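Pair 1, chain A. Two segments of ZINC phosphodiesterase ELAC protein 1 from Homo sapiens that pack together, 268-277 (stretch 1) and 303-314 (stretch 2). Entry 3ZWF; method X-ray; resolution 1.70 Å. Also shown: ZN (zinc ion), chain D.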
# COMPACT_ATOMS: atom_id res chain seq x y z
N ASP A 268 3.59 31.26 4.59
CA ASP A 268 4.83 31.10 5.35
C ASP A 268 5.63 29.92 4.86
O ASP A 268 6.86 29.95 4.88
CB ASP A 268 4.53 30.97 6.82
CG ASP A 268 3.93 32.24 7.36
OD1 ASP A 268 4.66 33.23 7.46
OD2 ASP A 268 2.71 32.26 7.61
N LEU A 269 4.92 28.89 4.43
CA LEU A 269 5.51 27.75 3.76
C LEU A 269 4.59 27.33 2.63
O LEU A 269 3.38 27.17 2.82
CB LEU A 269 5.72 26.63 4.77
CG LEU A 269 6.69 25.55 4.28
CD1 LEU A 269 8.10 26.11 4.39
CD2 LEU A 269 6.56 24.23 5.02
N LEU A 270 5.16 27.18 1.44
CA LEU A 270 4.46 26.68 0.27
C LEU A 270 5.17 25.40 -0.21
O LEU A 270 6.35 25.45 -0.55
CB LEU A 270 4.47 27.72 -0.85
CG LEU A 270 3.95 27.31 -2.23
CD1 LEU A 270 2.54 26.82 -2.14
CD2 LEU A 270 4.03 28.53 -3.15
N ILE A 271 4.44 24.29 -0.20
CA ILE A 271 4.95 22.96 -0.66
C ILE A 271 4.38 22.66 -2.04
O ILE A 271 3.16 22.69 -2.26
CB ILE A 271 4.59 21.85 0.30
CG1 ILE A 271 5.11 22.17 1.70
CG2 ILE A 271 5.09 20.45 -0.27
CD1 ILE A 271 4.74 21.08 2.69
N HIS A 272 5.29 22.51 -3.00
CA HIS A 272 4.93 22.39 -4.40
C HIS A 272 5.76 21.24 -5.03
O HIS A 272 6.92 21.06 -4.72
CB HIS A 272 5.23 23.71 -5.13
CG HIS A 272 4.52 23.89 -6.43
ND1 HIS A 272 4.78 23.12 -7.55
CD2 HIS A 272 3.58 24.80 -6.81
CE1 HIS A 272 3.99 23.51 -8.54
NE2 HIS A 272 3.26 24.53 -8.12
N GLU A 273 5.13 20.52 -5.96
CA GLU A 273 5.92 19.54 -6.72
C GLU A 273 6.90 20.15 -7.73
O GLU A 273 6.75 21.26 -8.24
CB GLU A 273 5.02 18.58 -7.48
CG GLU A 273 4.24 19.22 -8.62
CD GLU A 273 4.20 18.27 -9.80
OE1 GLU A 273 5.27 18.08 -10.44
OE2 GLU A 273 3.15 17.66 -10.04
N ALA A 274 7.97 19.42 -7.97
CA ALA A 274 8.85 19.70 -9.11
C ALA A 274 9.36 18.36 -9.64
O ALA A 274 10.50 17.98 -9.38
CB ALA A 274 10.02 20.59 -8.72
N THR A 275 8.47 17.67 -10.33
CA THR A 275 8.72 16.29 -10.75
C THR A 275 9.96 16.15 -11.65
O THR A 275 10.80 15.25 -11.45
CB THR A 275 7.48 15.62 -11.40
OG1 THR A 275 6.38 15.66 -10.49
CG2 THR A 275 7.82 14.18 -11.79
N LEU A 276 10.10 17.07 -12.61
CA LEU A 276 11.18 17.00 -13.57
C LEU A 276 11.91 18.33 -13.58
O LEU A 276 11.38 19.35 -13.13
CB LEU A 276 10.65 16.73 -14.97
CG LEU A 276 9.97 15.40 -15.20
CD1 LEU A 276 9.50 15.28 -16.64
CD2 LEU A 276 11.00 14.33 -14.86
N ASP A 277 13.11 18.31 -14.12
CA ASP A 277 13.91 19.52 -14.25
C ASP A 277 13.37 20.38 -15.39
O ASP A 277 12.58 19.92 -16.23
CB ASP A 277 15.38 19.20 -14.47
CG ASP A 277 15.60 18.35 -15.68
OD1 ASP A 277 15.31 17.14 -15.61
OD2 ASP A 277 15.98 18.90 -16.73
N ARG A 303 3.79 35.60 -3.42
CA ARG A 303 4.67 36.20 -2.40
C ARG A 303 4.88 35.24 -1.21
O ARG A 303 4.91 35.64 -0.06
CB ARG A 303 4.16 37.62 -1.94
N ALA A 304 5.04 33.94 -1.50
CA ALA A 304 5.36 33.00 -0.45
C ALA A 304 6.71 33.28 0.16
O ALA A 304 7.67 33.65 -0.52
CB ALA A 304 5.26 31.51 -0.98
N LYS A 305 6.80 33.10 1.47
CA LYS A 305 8.06 33.35 2.19
C LYS A 305 9.11 32.29 1.95
O LYS A 305 10.29 32.58 1.84
CB LYS A 305 7.81 33.49 3.69
CG LYS A 305 6.98 34.75 4.02
CD LYS A 305 6.42 34.71 5.43
N ARG A 306 8.66 31.03 1.89
CA ARG A 306 9.53 29.90 1.69
C ARG A 306 8.81 28.90 0.75
O ARG A 306 7.61 28.64 0.88
CB ARG A 306 9.87 29.24 3.05
CG ARG A 306 10.40 27.80 2.94
CD ARG A 306 11.86 27.64 3.29
NE ARG A 306 12.03 27.48 4.73
CZ ARG A 306 12.69 26.50 5.36
NH1 ARG A 306 13.31 25.51 4.69
NH2 ARG A 306 12.75 26.53 6.69
N LEU A 307 9.57 28.40 -0.22
CA LEU A 307 9.11 27.38 -1.15
C LEU A 307 9.86 26.08 -0.87
O LEU A 307 11.05 26.09 -0.80
CB LEU A 307 9.33 27.80 -2.61
CG LEU A 307 9.01 26.82 -3.73
CD1 LEU A 307 7.49 26.35 -3.73
CD2 LEU A 307 9.44 27.39 -5.08
N VAL A 308 9.11 25.00 -0.69
CA VAL A 308 9.71 23.66 -0.54
C VAL A 308 9.25 22.84 -1.73
O VAL A 308 8.06 22.66 -1.95
CB VAL A 308 9.31 22.95 0.77
CG1 VAL A 308 10.06 21.57 0.88
CG2 VAL A 308 9.58 23.81 1.96
N LEU A 309 10.22 22.29 -2.46
CA LEU A 309 9.96 21.44 -3.63
C LEU A 309 10.04 19.98 -3.21
O LEU A 309 10.86 19.61 -2.37
CB LEU A 309 10.98 21.74 -4.73
CG LEU A 309 10.95 23.21 -5.26
CD1 LEU A 309 11.91 23.34 -6.40
CD2 LEU A 309 9.56 23.60 -5.70
N THR A 310 9.14 19.22 -3.80
CA THR A 310 9.03 17.79 -3.47
C THR A 310 8.48 17.05 -4.66
O THR A 310 8.39 17.58 -5.76
CB THR A 310 8.20 17.61 -2.17
OG1 THR A 310 8.34 16.28 -1.66
CG2 THR A 310 6.72 17.94 -2.41
N HIS A 311 8.22 15.75 -4.46
CA HIS A 311 7.70 14.89 -5.54
C HIS A 311 8.64 14.84 -6.72
O HIS A 311 8.25 15.01 -7.86
CB HIS A 311 6.28 15.34 -5.98
CG HIS A 311 5.50 14.32 -6.75
ND1 HIS A 311 5.52 14.23 -8.13
CD2 HIS A 311 4.56 13.43 -6.34
CE1 HIS A 311 4.69 13.28 -8.52
NE2 HIS A 311 4.06 12.81 -7.46
N PHE A 312 9.88 14.50 -6.42
CA PHE A 312 10.92 14.36 -7.41
C PHE A 312 10.94 13.02 -8.14
O PHE A 312 10.71 11.99 -7.54
CB PHE A 312 12.28 14.57 -6.75
CG PHE A 312 12.47 15.92 -6.10
CD1 PHE A 312 12.60 17.04 -6.88
CD2 PHE A 312 12.54 16.05 -4.71
CE1 PHE A 312 12.74 18.29 -6.28
CE2 PHE A 312 12.69 17.29 -4.10
CZ PHE A 312 12.83 18.40 -4.89
N SER A 313 11.13 13.08 -9.46
CA SER A 313 11.29 11.89 -10.27
C SER A 313 12.30 10.94 -9.60
O SER A 313 13.37 11.37 -9.11
CB SER A 313 11.77 12.26 -11.68
OG SER A 313 11.99 11.08 -12.46
N GLN A 314 11.93 9.65 -9.59
CA GLN A 314 12.77 8.65 -8.94
C GLN A 314 13.99 8.33 -9.83
O GLN A 314 13.95 8.47 -11.05
CB GLN A 314 11.97 7.38 -8.65
CG GLN A 314 10.89 7.49 -7.63
CD GLN A 314 11.35 7.53 -6.18
OE1 GLN A 314 12.54 7.65 -5.88
NE2 GLN A 314 10.37 7.48 -5.26
ZN ZN D . 2.16 11.77 -7.79
O HOH W 1 0.38 10.91 -8.66

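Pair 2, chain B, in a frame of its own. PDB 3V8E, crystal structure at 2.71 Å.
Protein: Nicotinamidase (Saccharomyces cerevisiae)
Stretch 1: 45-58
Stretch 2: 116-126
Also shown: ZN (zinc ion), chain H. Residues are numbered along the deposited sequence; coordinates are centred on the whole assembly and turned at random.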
# COMPACT_ATOMS: atom_id res chain seq x y z
N ARG B 45 -4.28 15.14 9.22
CA ARG B 45 -3.51 13.98 9.66
C ARG B 45 -2.80 13.32 8.48
O ARG B 45 -3.23 13.43 7.33
CB ARG B 45 -4.40 12.93 10.36
CG ARG B 45 -4.77 13.23 11.81
CD ARG B 45 -3.53 13.55 12.63
NE ARG B 45 -3.76 13.45 14.07
CZ ARG B 45 -4.29 14.41 14.82
NH1 ARG B 45 -4.67 15.57 14.28
NH2 ARG B 45 -4.44 14.20 16.13
N ILE B 46 -1.70 12.64 8.79
CA ILE B 46 -0.98 11.82 7.86
C ILE B 46 -0.89 10.40 8.43
O ILE B 46 -0.64 10.21 9.60
CB ILE B 46 0.45 12.37 7.63
CG1 ILE B 46 0.37 13.83 7.15
CG2 ILE B 46 1.23 11.46 6.68
CD1 ILE B 46 1.71 14.53 7.10
N VAL B 47 -1.11 9.41 7.60
CA VAL B 47 -0.92 8.05 8.04
C VAL B 47 0.07 7.41 7.08
O VAL B 47 -0.08 7.55 5.87
CB VAL B 47 -2.25 7.26 8.02
CG1 VAL B 47 -2.01 5.80 8.38
CG2 VAL B 47 -3.29 7.89 8.95
N VAL B 48 1.10 6.75 7.60
CA VAL B 48 1.98 5.95 6.72
C VAL B 48 1.68 4.48 6.94
O VAL B 48 1.35 4.09 8.06
CB VAL B 48 3.48 6.23 6.92
CG1 VAL B 48 3.77 7.71 6.75
CG2 VAL B 48 3.97 5.72 8.27
N THR B 49 1.78 3.69 5.87
CA THR B 49 1.49 2.24 5.95
C THR B 49 2.74 1.43 5.65
O THR B 49 3.63 1.90 4.95
CB THR B 49 0.37 1.79 4.97
OG1 THR B 49 0.91 1.72 3.65
CG2 THR B 49 -0.80 2.76 4.95
N ARG B 50 2.81 0.20 6.16
CA ARG B 50 3.91 -0.72 5.87
C ARG B 50 3.41 -2.14 5.64
O ARG B 50 2.53 -2.62 6.37
CB ARG B 50 4.90 -0.77 7.03
CG ARG B 50 5.46 0.57 7.41
CD ARG B 50 6.50 0.42 8.50
NE ARG B 50 5.94 -0.25 9.65
CZ ARG B 50 6.56 -0.36 10.83
NH1 ARG B 50 7.75 0.18 10.98
NH2 ARG B 50 5.98 -1.02 11.84
N ASP B 51 3.97 -2.81 4.64
CA ASP B 51 3.87 -4.25 4.59
C ASP B 51 4.74 -4.78 5.69
O ASP B 51 5.87 -4.33 5.87
CB ASP B 51 4.37 -4.78 3.27
CG ASP B 51 3.27 -5.08 2.32
OD1 ASP B 51 2.13 -4.62 2.53
OD2 ASP B 51 3.53 -5.81 1.34
N TRP B 52 4.23 -5.74 6.43
CA TRP B 52 4.87 -6.20 7.65
C TRP B 52 4.76 -7.71 7.70
O TRP B 52 4.02 -8.26 8.51
CB TRP B 52 4.18 -5.53 8.84
CG TRP B 52 5.00 -5.48 10.10
CD1 TRP B 52 4.76 -6.12 11.30
CD2 TRP B 52 6.25 -4.73 10.31
NE1 TRP B 52 5.74 -5.83 12.22
CE2 TRP B 52 6.66 -5.00 11.70
CE3 TRP B 52 7.04 -3.89 9.53
CZ2 TRP B 52 7.82 -4.46 12.24
CZ3 TRP B 52 8.19 -3.35 10.09
CH2 TRP B 52 8.56 -3.62 11.41
N HIS B 53 5.50 -8.39 6.83
CA HIS B 53 5.33 -9.83 6.61
C HIS B 53 6.20 -10.72 7.46
O HIS B 53 7.35 -10.39 7.76
CB HIS B 53 5.68 -10.17 5.17
CG HIS B 53 4.78 -9.55 4.14
ND1 HIS B 53 3.45 -9.62 4.21
CD2 HIS B 53 5.08 -8.91 2.95
CE1 HIS B 53 2.91 -9.02 3.14
NE2 HIS B 53 3.91 -8.59 2.36
N PRO B 54 5.66 -11.89 7.85
CA PRO B 54 6.56 -12.89 8.42
C PRO B 54 7.34 -13.57 7.29
O PRO B 54 6.90 -13.54 6.15
CB PRO B 54 5.60 -13.89 9.06
CG PRO B 54 4.34 -13.75 8.28
CD PRO B 54 4.25 -12.32 7.85
N SER B 55 8.46 -14.21 7.60
CA SER B 55 9.21 -14.84 6.52
C SER B 55 8.46 -16.03 5.90
O SER B 55 8.71 -16.40 4.74
CB SER B 55 10.62 -15.22 6.98
OG SER B 55 10.65 -16.51 7.52
N ARG B 56 7.53 -16.61 6.65
CA ARG B 56 6.73 -17.73 6.15
C ARG B 56 5.45 -17.33 5.41
O ARG B 56 4.61 -18.18 5.14
CB ARG B 56 6.39 -18.69 7.29
CG ARG B 56 7.53 -19.62 7.63
CD ARG B 56 7.43 -20.11 9.06
NE ARG B 56 8.33 -21.24 9.29
CZ ARG B 56 8.07 -22.51 8.94
NH1 ARG B 56 6.92 -22.83 8.35
NH2 ARG B 56 8.96 -23.47 9.19
N HIS B 57 5.31 -16.05 5.07
CA HIS B 57 4.10 -15.55 4.42
C HIS B 57 3.71 -16.29 3.15
O HIS B 57 4.54 -16.59 2.28
CB HIS B 57 4.23 -14.06 4.15
CG HIS B 57 2.90 -13.37 3.94
ND1 HIS B 57 2.37 -13.18 2.72
CD2 HIS B 57 2.00 -12.85 4.85
CE1 HIS B 57 1.18 -12.57 2.84
NE2 HIS B 57 0.95 -12.37 4.15
N ILE B 58 2.42 -16.59 3.05
CA ILE B 58 1.89 -17.37 1.93
C ILE B 58 2.14 -16.71 0.57
O ILE B 58 2.11 -17.40 -0.46
CB ILE B 58 0.40 -17.66 2.13
CG1 ILE B 58 -0.02 -18.89 1.31
CG2 ILE B 58 -0.46 -16.42 1.86
CD1 ILE B 58 -1.40 -19.39 1.66
N HIS B 116 5.79 12.00 15.14
CA HIS B 116 4.87 10.99 15.71
C HIS B 116 3.71 10.65 14.81
O HIS B 116 2.55 10.76 15.22
CB HIS B 116 4.35 11.40 17.07
CG HIS B 116 5.42 11.54 18.09
ND1 HIS B 116 6.10 12.69 18.29
CD2 HIS B 116 5.97 10.60 18.97
CE1 HIS B 116 7.01 12.51 19.26
NE2 HIS B 116 6.93 11.23 19.68
N ILE B 117 4.00 10.23 13.58
CA ILE B 117 2.97 9.96 12.59
C ILE B 117 2.42 8.53 12.75
O ILE B 117 3.17 7.59 13.01
CB ILE B 117 3.52 10.23 11.17
CG1 ILE B 117 3.68 11.75 10.97
CG2 ILE B 117 2.64 9.63 10.09
CD1 ILE B 117 4.55 12.15 9.79
N LYS B 118 1.10 8.40 12.61
CA LYS B 118 0.43 7.11 12.73
C LYS B 118 0.96 6.11 11.69
O LYS B 118 1.03 6.44 10.50
CB LYS B 118 -1.07 7.31 12.59
CG LYS B 118 -1.92 6.05 12.54
CD LYS B 118 -1.99 5.37 13.89
CE LYS B 118 -3.00 4.23 13.88
NZ LYS B 118 -3.00 3.57 15.20
N ILE B 119 1.35 4.92 12.15
CA ILE B 119 1.76 3.81 11.28
C ILE B 119 0.67 2.71 11.25
O ILE B 119 0.24 2.25 12.30
CB ILE B 119 3.10 3.17 11.74
CG1 ILE B 119 4.22 4.19 11.79
CG2 ILE B 119 3.52 2.02 10.84
CD1 ILE B 119 5.49 3.69 12.46
N VAL B 120 0.26 2.26 10.07
CA VAL B 120 -0.62 1.09 9.96
C VAL B 120 0.13 -0.05 9.26
O VAL B 120 0.53 0.09 8.10
CB VAL B 120 -1.93 1.41 9.20
CG1 VAL B 120 -2.70 0.13 8.86
CG2 VAL B 120 -2.81 2.34 10.01
N ASP B 121 0.31 -1.17 9.95
CA ASP B 121 0.94 -2.34 9.36
C ASP B 121 -0.13 -3.28 8.79
O ASP B 121 -1.17 -3.51 9.40
CB ASP B 121 1.76 -3.09 10.38
CG ASP B 121 2.91 -2.26 10.93
OD1 ASP B 121 3.52 -1.42 10.23
OD2 ASP B 121 3.23 -2.48 12.11
N LYS B 122 0.13 -3.82 7.61
CA LYS B 122 -0.72 -4.82 7.03
C LYS B 122 0.14 -6.03 6.63
O LYS B 122 1.36 -5.96 6.63
CB LYS B 122 -1.42 -4.23 5.81
CG LYS B 122 -0.48 -3.78 4.70
CD LYS B 122 -1.22 -2.87 3.73
CE LYS B 122 -0.31 -2.36 2.64
NZ LYS B 122 -0.04 -3.47 1.69
N GLY B 123 -0.50 -7.15 6.30
CA GLY B 123 0.22 -8.27 5.73
C GLY B 123 0.95 -9.15 6.72
O GLY B 123 1.71 -10.03 6.32
N PHE B 124 0.71 -8.96 8.01
CA PHE B 124 1.42 -9.77 9.00
C PHE B 124 0.78 -11.16 9.20
O PHE B 124 1.43 -12.06 9.69
CB PHE B 124 1.57 -9.02 10.33
CG PHE B 124 0.26 -8.63 10.92
CD1 PHE B 124 -0.42 -9.51 11.76
CD2 PHE B 124 -0.33 -7.41 10.58
CE1 PHE B 124 -1.66 -9.17 12.27
CE2 PHE B 124 -1.58 -7.07 11.09
CZ PHE B 124 -2.24 -7.95 11.93
N LEU B 125 -0.49 -11.36 8.84
CA LEU B 125 -1.05 -12.70 8.92
C LEU B 125 -0.45 -13.60 7.83
O LEU B 125 -0.49 -13.25 6.64
CB LEU B 125 -2.58 -12.67 8.81
CG LEU B 125 -3.26 -11.77 9.83
CD1 LEU B 125 -4.71 -11.48 9.43
CD2 LEU B 125 -3.14 -12.34 11.25
N THR B 126 0.11 -14.74 8.22
CA THR B 126 0.81 -15.64 7.28
C THR B 126 -0.09 -16.18 6.20
O THR B 126 0.40 -16.61 5.17
CB THR B 126 1.33 -16.94 7.94
OG1 THR B 126 1.27 -16.85 9.36
CG2 THR B 126 2.72 -17.22 7.51
ZN ZN H . 3.41 -7.53 -0.03
O HOH W 2 -0.65 10.58 12.30

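Both pairs are two adjacent parallel β-strands, and 14 central residues superpose with an RMSD of 0.7 Å. The strand axes approach to 4.7 Å in each case and cross at -29° in pair 1 and -27° in pair 2. The backbone ladder is the same. In pair 1, A:Leu270 N donates to A:Arg306 O (2.9 Å), and A:Val308 N donates to A:Leu270 O (2.8 Å). In pair 2 the matching bonds run from B:Val48 N to B:Lys118 O (2.9 Å) and from B:Val120 N to B:Val48 O (2.9 Å). The ladder ends alike, with A:Ala274 N bonded to A:Thr310 O and B:Trp52 N bonded to B:Lys122 O, both at 2.9 Å.

The closest match of side-chain centres is A:Val308 with B:Val120, 0.5 Å apart. A:Leu269 CD1 meets A:Val308 CG2 at 3.7 Å. At the same place B:Val47 CG1 meets B:Val120 CG2 at 3.9 Å. A:Leu270 CG lies 4.0 Å from A:Leu307 CD1, and both residues are on one sheet face. B:Val48 and B:Ile119 match them, and B:Val48 CG2 lies 3.8 Å from B:Ile119 CG1.

The next positions diverge in chemistry. A:His272 and A:Leu309 lie on the same face as A:Leu270. The A:His272 ring leads away, and its ND1 bonds to A:Glu273 O within its own stretch (2.8 Å). Its counterpart B:Arg50 instead reaches B:Asp121, which matches A:Leu309. B:Arg50 NE to B:Asp121 OD1, at 2.7 Å, is a salt bridge. A:Glu273 and A:Thr310 have diverging side chains, whereas B:Asp51 and B:Lys122 share a face and form a second salt bridge, B:Asp51 OD1 to B:Lys122 NZ, at 2.6 Å.

Beyond the strands, a histidine ties the stretches together in each pair, but from stretch 2 in pair 1 and from stretch 1 in pair 2. In pair 1, A:His311 ND1 donates to A:Thr275 OG1 (2.9 Å). In pair 2, B:His53 matches A:Thr275, and B:His53 ND1 donates to the backbone B:Gly123 O (2.8 Å). B:Gly123 matches A:His311. It has positive phi, and an ideal CB there would lie 2.6 Å from B:His53 CE1, a clash. The absent side chain thus leaves room for the histidine ring.

Both sites include zinc. A:His311 NE2 binds ZN at 2.2 Å in pair 1. In pair 2, B:Asp51 OD2 binds ZN at 2.2 Å, so this aspartate serves both metal and salt bridge.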